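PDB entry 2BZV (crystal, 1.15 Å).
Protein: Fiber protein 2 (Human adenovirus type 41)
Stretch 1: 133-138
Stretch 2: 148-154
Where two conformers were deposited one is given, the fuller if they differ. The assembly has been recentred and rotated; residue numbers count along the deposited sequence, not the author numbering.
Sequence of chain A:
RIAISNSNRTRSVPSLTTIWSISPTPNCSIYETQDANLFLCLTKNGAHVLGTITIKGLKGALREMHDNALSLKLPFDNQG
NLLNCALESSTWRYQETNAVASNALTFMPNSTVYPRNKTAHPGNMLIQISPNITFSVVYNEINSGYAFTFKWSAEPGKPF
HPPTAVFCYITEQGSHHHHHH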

ATOM      1  N   ILE A 133     -10.492 -17.068   1.476  1.00 37.34           N
ATOM      2  CA  ILE A 133      -9.097 -17.390   1.778  1.00 35.71           C
ATOM      3  C   ILE A 133      -8.506 -16.357   2.732  1.00 31.22           C
ATOM      4  O   ILE A 133      -8.634 -15.158   2.462  1.00 30.79           O
ATOM      5  N   THR A 134      -7.884 -16.828   3.821  1.00 25.16           N
ATOM      6  CA  THR A 134      -7.258 -15.940   4.796  1.00 23.51           C
ATOM      7  C   THR A 134      -5.742 -15.876   4.575  1.00 18.75           C
ATOM      8  O   THR A 134      -5.138 -16.827   4.090  1.00 18.42           O
ATOM      9  N   PHE A 135      -5.149 -14.750   4.934  1.00 16.49           N
ATOM     10  CA  PHE A 135      -3.698 -14.538   4.889  1.00 14.38           C
ATOM     11  C   PHE A 135      -3.308 -13.774   6.129  1.00 13.65           C
ATOM     12  O   PHE A 135      -4.028 -12.869   6.544  1.00 15.38           O
ATOM     13  N   SER A 136      -2.176 -14.133   6.710  1.00 12.42           N
ATOM     14  CA  SER A 136      -1.609 -13.321   7.769  1.00 13.30           C
ATOM     15  C   SER A 136      -0.093 -13.306   7.668  1.00 11.31           C
ATOM     16  O   SER A 136       0.506 -14.240   7.122  1.00 10.62           O
ATOM     17  N   VAL A 137       0.496 -12.252   8.220  1.00 11.21           N
ATOM     18  CA  VAL A 137       1.938 -12.167   8.393  1.00 11.48           C
ATOM     19  C   VAL A 137       2.208 -11.745   9.831  1.00 11.06           C
ATOM     20  O   VAL A 137       1.575 -10.811  10.332  1.00 12.64           O
ATOM     21  N   VAL A 138       3.103 -12.487  10.484  1.00 10.74           N
ATOM     22  CA  VAL A 138       3.575 -12.139  11.825  0.50 11.27           C
ATOM     23  C   VAL A 138       5.048 -11.884  11.752  1.00 10.02           C
ATOM     24  O   VAL A 138       5.796 -12.591  11.050  1.00 10.00           O
ATOM     25  N   PHE A 148       9.836 -13.332   9.116  1.00  7.73           N
ATOM     26  CA  PHE A 148       8.452 -13.246   8.650  1.00  7.92           C
ATOM     27  C   PHE A 148       7.837 -14.628   8.783  1.00  7.92           C
ATOM     28  O   PHE A 148       8.460 -15.616   8.380  1.00  8.95           O
ATOM     29  N   THR A 149       6.602 -14.689   9.294  1.00  8.27           N
ATOM     30  CA  THR A 149       5.852 -15.938   9.289  1.00  9.24           C
ATOM     31  C   THR A 149       4.549 -15.661   8.562  1.00  8.95           C
ATOM     32  O   THR A 149       3.721 -14.892   9.037  1.00 10.05           O
ATOM     33  N   PHE A 150       4.414 -16.290   7.401  1.00  8.88           N
ATOM     34  CA  PHE A 150       3.227 -16.140   6.569  1.00  9.34           C
ATOM     35  C   PHE A 150       2.311 -17.327   6.800  1.00  9.80           C
ATOM     36  O   PHE A 150       2.787 -18.449   6.963  1.00 11.40           O
ATOM     37  N   LYS A 151       1.007 -17.093   6.783  1.00  9.97           N
ATOM     38  CA  LYS A 151       0.048 -18.185   6.888  1.00 11.59           C
ATOM     39  C   LYS A 151      -1.093 -17.941   5.907  1.00 10.80           C
ATOM     40  O   LYS A 151      -1.629 -16.828   5.837  1.00 12.04           O
ATOM     41  N   TRP A 152      -1.449 -19.002   5.188  1.00 10.70           N
ATOM     42  CA  TRP A 152      -2.594 -18.975   4.281  1.00 11.75           C
ATOM     43  C   TRP A 152      -3.562 -20.085   4.639  1.00 12.24           C
ATOM     44  O   TRP A 152      -3.145 -21.185   5.019  1.00 13.33           O
ATOM     45  N   SER A 153      -4.853 -19.824   4.450  1.00 13.30           N
ATOM     46  CA  SER A 153      -5.784 -20.948   4.430  1.00 14.92           C
ATOM     47  C   SER A 153      -5.635 -21.715   3.117  1.00 14.85           C
ATOM     48  O   SER A 153      -5.047 -21.223   2.139  1.00 15.32           O
ATOM     49  N   ALA A 154      -6.157 -22.939   3.110  1.00 15.40           N
ATOM     50  CA  ALA A 154      -6.111 -23.810   1.941  1.00 16.12           C
ATOM     51  C   ALA A 154      -7.396 -24.610   1.876  1.00 17.09           C
ATOM     52  O   ALA A 154      -8.031 -24.853   2.902  1.00 18.14           O
TER

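Two antiparallel strands meet here, and alternation sorts their side chains: Phe135, Val137, Phe150 and Trp152 share an aromatic and aliphatic face, while Ser136, Val138, Thr149 and Lys151 occupy the more polar one.

Ser153 has the most surface covered by the opposing stretch. Its CA-to-CB bond points toward the other stretch, and chi1 in p brings OG to the backbone of Thr134: Thr134 N donates to Ser153 OG at 2.7 Å, while Ser153 N returns a bond to Thr134 O at 3.0 Å. A side-chain hydroxyl thus accepts a bond just beyond the last bridged pair, Phe135 with Trp152. The same oxygen packs against Ile133, with Ser153 OG 3.4 Å from Ile133 CG2.

Phe135 comes next. Its CB leaves on the aromatic face, but with chi1 in t the ring comes nearer the partner strand and reaches Trp152 and Phe150 there. Phe135 CD1 lies over one face of the indole, 3.4 Å from Trp152 NE1, the ring planes inclined at 51°; farther out, Phe135 CZ meets Phe150 CD1 at 3.8 Å. Phe150 and Trp152 both adopt chi1 m. Val137, in p, extends the apolar row, its CG2 lying 3.6 Å from Phe150 CE1.

Thr149 anchors the other face. With chi1 in m, its OG1 binds water 3 at 2.8 Å, and that water donates to Val138 O, also at 2.8 Å. Water 2 links Ser136 OG (p) to Thr149 O, 2.9 Å from each. Water 1 lies 2.7 Å from Thr134 OG1 and donates a weak bond to Lys151 O at 3.1 Å. Lys151 runs fully extended, all four chi angles t, leading its amine away while Lys151 CB stays 3.5 Å from Ser136 OG. The pattern is clear: three rings and Val137 pack on one face, while the hydroxyls of Thr134, Ser136 and Thr149 each share a water with a backbone carbonyl.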

ATOM      1  CB  ILE A 133      -8.265 -17.480   0.478  1.00 37.15           C
ATOM      2  CG1 ILE A 133      -8.874 -18.546  -0.442  1.00 40.40           C
ATOM      3  CG2 ILE A 133      -6.790 -17.752   0.802  1.00 35.36           C
ATOM      4  CD1 ILE A 133      -8.071 -18.906  -1.676  1.00 41.93           C
ATOM      5  CB  THR A 134      -7.511 -16.364   6.262  1.00 25.23           C
ATOM      6  OG1 THR A 134      -6.877 -17.628   6.503  1.00 28.49           O
ATOM      7  CG2 THR A 134      -8.996 -16.483   6.558  1.00 32.09           C
ATOM      8  CB  PHE A 135      -3.306 -13.710   3.658  1.00 14.40           C
ATOM      9  CG  PHE A 135      -1.892 -13.175   3.693  1.00 13.46           C
ATOM     10  CD1 PHE A 135      -0.830 -14.013   3.378  1.00 13.48           C
ATOM     11  CD2 PHE A 135      -1.612 -11.856   4.031  1.00 14.80           C
ATOM     12  CE1 PHE A 135       0.480 -13.554   3.393  1.00 13.09           C
ATOM     13  CE2 PHE A 135      -0.294 -11.396   4.061  1.00 14.44           C
ATOM     14  CZ  PHE A 135       0.755 -12.236   3.731  1.00 14.01           C
ATOM     15  CB  SER A 136      -2.035 -13.819   9.147  1.00 14.70           C
ATOM     16  OG  SER A 136      -1.534 -15.121   9.376  1.00 16.89           O
ATOM     17  CB  VAL A 137       2.605 -11.229   7.349  1.00 12.96           C
ATOM     18  CG1 VAL A 137       2.000  -9.831   7.343  1.00 15.72           C
ATOM     19  CG2 VAL A 137       4.111 -11.182   7.585  1.00 12.88           C
ATOM     20  CB  VAL A 138       3.259 -13.523  12.715  0.65 12.47           C
ATOM     21  CG1 VAL A 138       3.974 -13.448  14.070  0.65 13.78           C
ATOM     22  CG2 VAL A 138       1.702 -13.728  12.849  0.70 14.36           C
ATOM     23  CB  PHE A 148       8.355 -12.908   7.164  1.00  8.96           C
ATOM     24  CG  PHE A 148       8.994 -11.625   6.743  1.00  9.87           C
ATOM     25  CD1 PHE A 148       8.372 -10.418   7.000  1.00 11.19           C
ATOM     26  CD2 PHE A 148      10.164 -11.625   6.032  1.00 14.11           C
ATOM     27  CE1 PHE A 148       8.937  -9.225   6.604  1.00 12.00           C
ATOM     28  CE2 PHE A 148      10.733 -10.430   5.627  1.00 14.81           C
ATOM     29  CZ  PHE A 148      10.127  -9.235   5.926  1.00 13.65           C
ATOM     30  CB  THR A 149       5.582 -16.484  10.695  1.00 10.34           C
ATOM     31  OG1 THR A 149       6.844 -16.630  11.374  1.00 11.08           O
ATOM     32  CG2 THR A 149       4.854 -17.818  10.603  1.00 13.04           C
ATOM     33  CB  PHE A 150       3.640 -16.119   5.099  1.00 10.01           C
ATOM     34  CG  PHE A 150       4.568 -14.990   4.759  1.00  9.51           C
ATOM     35  CD1 PHE A 150       4.102 -13.680   4.687  1.00 10.08           C
ATOM     36  CD2 PHE A 150       5.917 -15.236   4.509  1.00  9.73           C
ATOM     37  CE1 PHE A 150       4.961 -12.628   4.376  1.00 10.72           C
ATOM     38  CE2 PHE A 150       6.771 -14.199   4.203  1.00  9.94           C
ATOM     39  CZ  PHE A 150       6.293 -12.890   4.135  1.00  9.87           C
ATOM     40  CB  LYS A 151      -0.512 -18.303   8.310  1.00 12.68           C
ATOM     41  CG  LYS A 151      -1.504 -19.474   8.473  1.00 15.63           C
ATOM     42  CD  LYS A 151      -2.142 -19.452   9.856  1.00 18.26           C
ATOM     43  CE  LYS A 151      -3.335 -20.393   9.963  1.00 22.01           C
ATOM     44  NZ  LYS A 151      -3.958 -20.322  11.320  1.00 24.58           N
ATOM     45  CB  TRP A 152      -2.155 -19.242   2.852  1.00 11.97           C
ATOM     46  CG  TRP A 152      -1.193 -18.270   2.257  1.00 11.60           C
ATOM     47  CD1 TRP A 152      -1.510 -17.194   1.484  1.00 11.73           C
ATOM     48  CD2 TRP A 152       0.233 -18.308   2.326  1.00 10.50           C
ATOM     49  NE1 TRP A 152      -0.378 -16.539   1.082  1.00 11.55           N
ATOM     50  CE2 TRP A 152       0.714 -17.205   1.586  1.00 10.80           C
ATOM     51  CE3 TRP A 152       1.151 -19.154   2.946  1.00 11.07           C
ATOM     52  CZ2 TRP A 152       2.080 -16.936   1.449  1.00 12.04           C
ATOM     53  CZ3 TRP A 152       2.503 -18.886   2.809  1.00 12.20           C
ATOM     54  CH2 TRP A 152       2.958 -17.778   2.061  1.00 12.59           C
ATOM     55  CB  SER A 153      -7.227 -20.487   4.623  1.00 16.20           C
ATOM     56  OG  SER A 153      -7.582 -19.544   3.636  1.00 19.13           O
ATOM     57  CB  ALA A 154      -4.921 -24.746   1.991  1.00 16.53           C
TER
HETATM   58  O   HOH W   1      -4.291 -17.417   7.343  1.00 24.25           O
HETATM   59  O   HOH W   2       1.172 -15.634  10.110  1.00 16.50           O
HETATM   60  O   HOH W   3       7.811 -14.138  12.301  1.00 10.65           O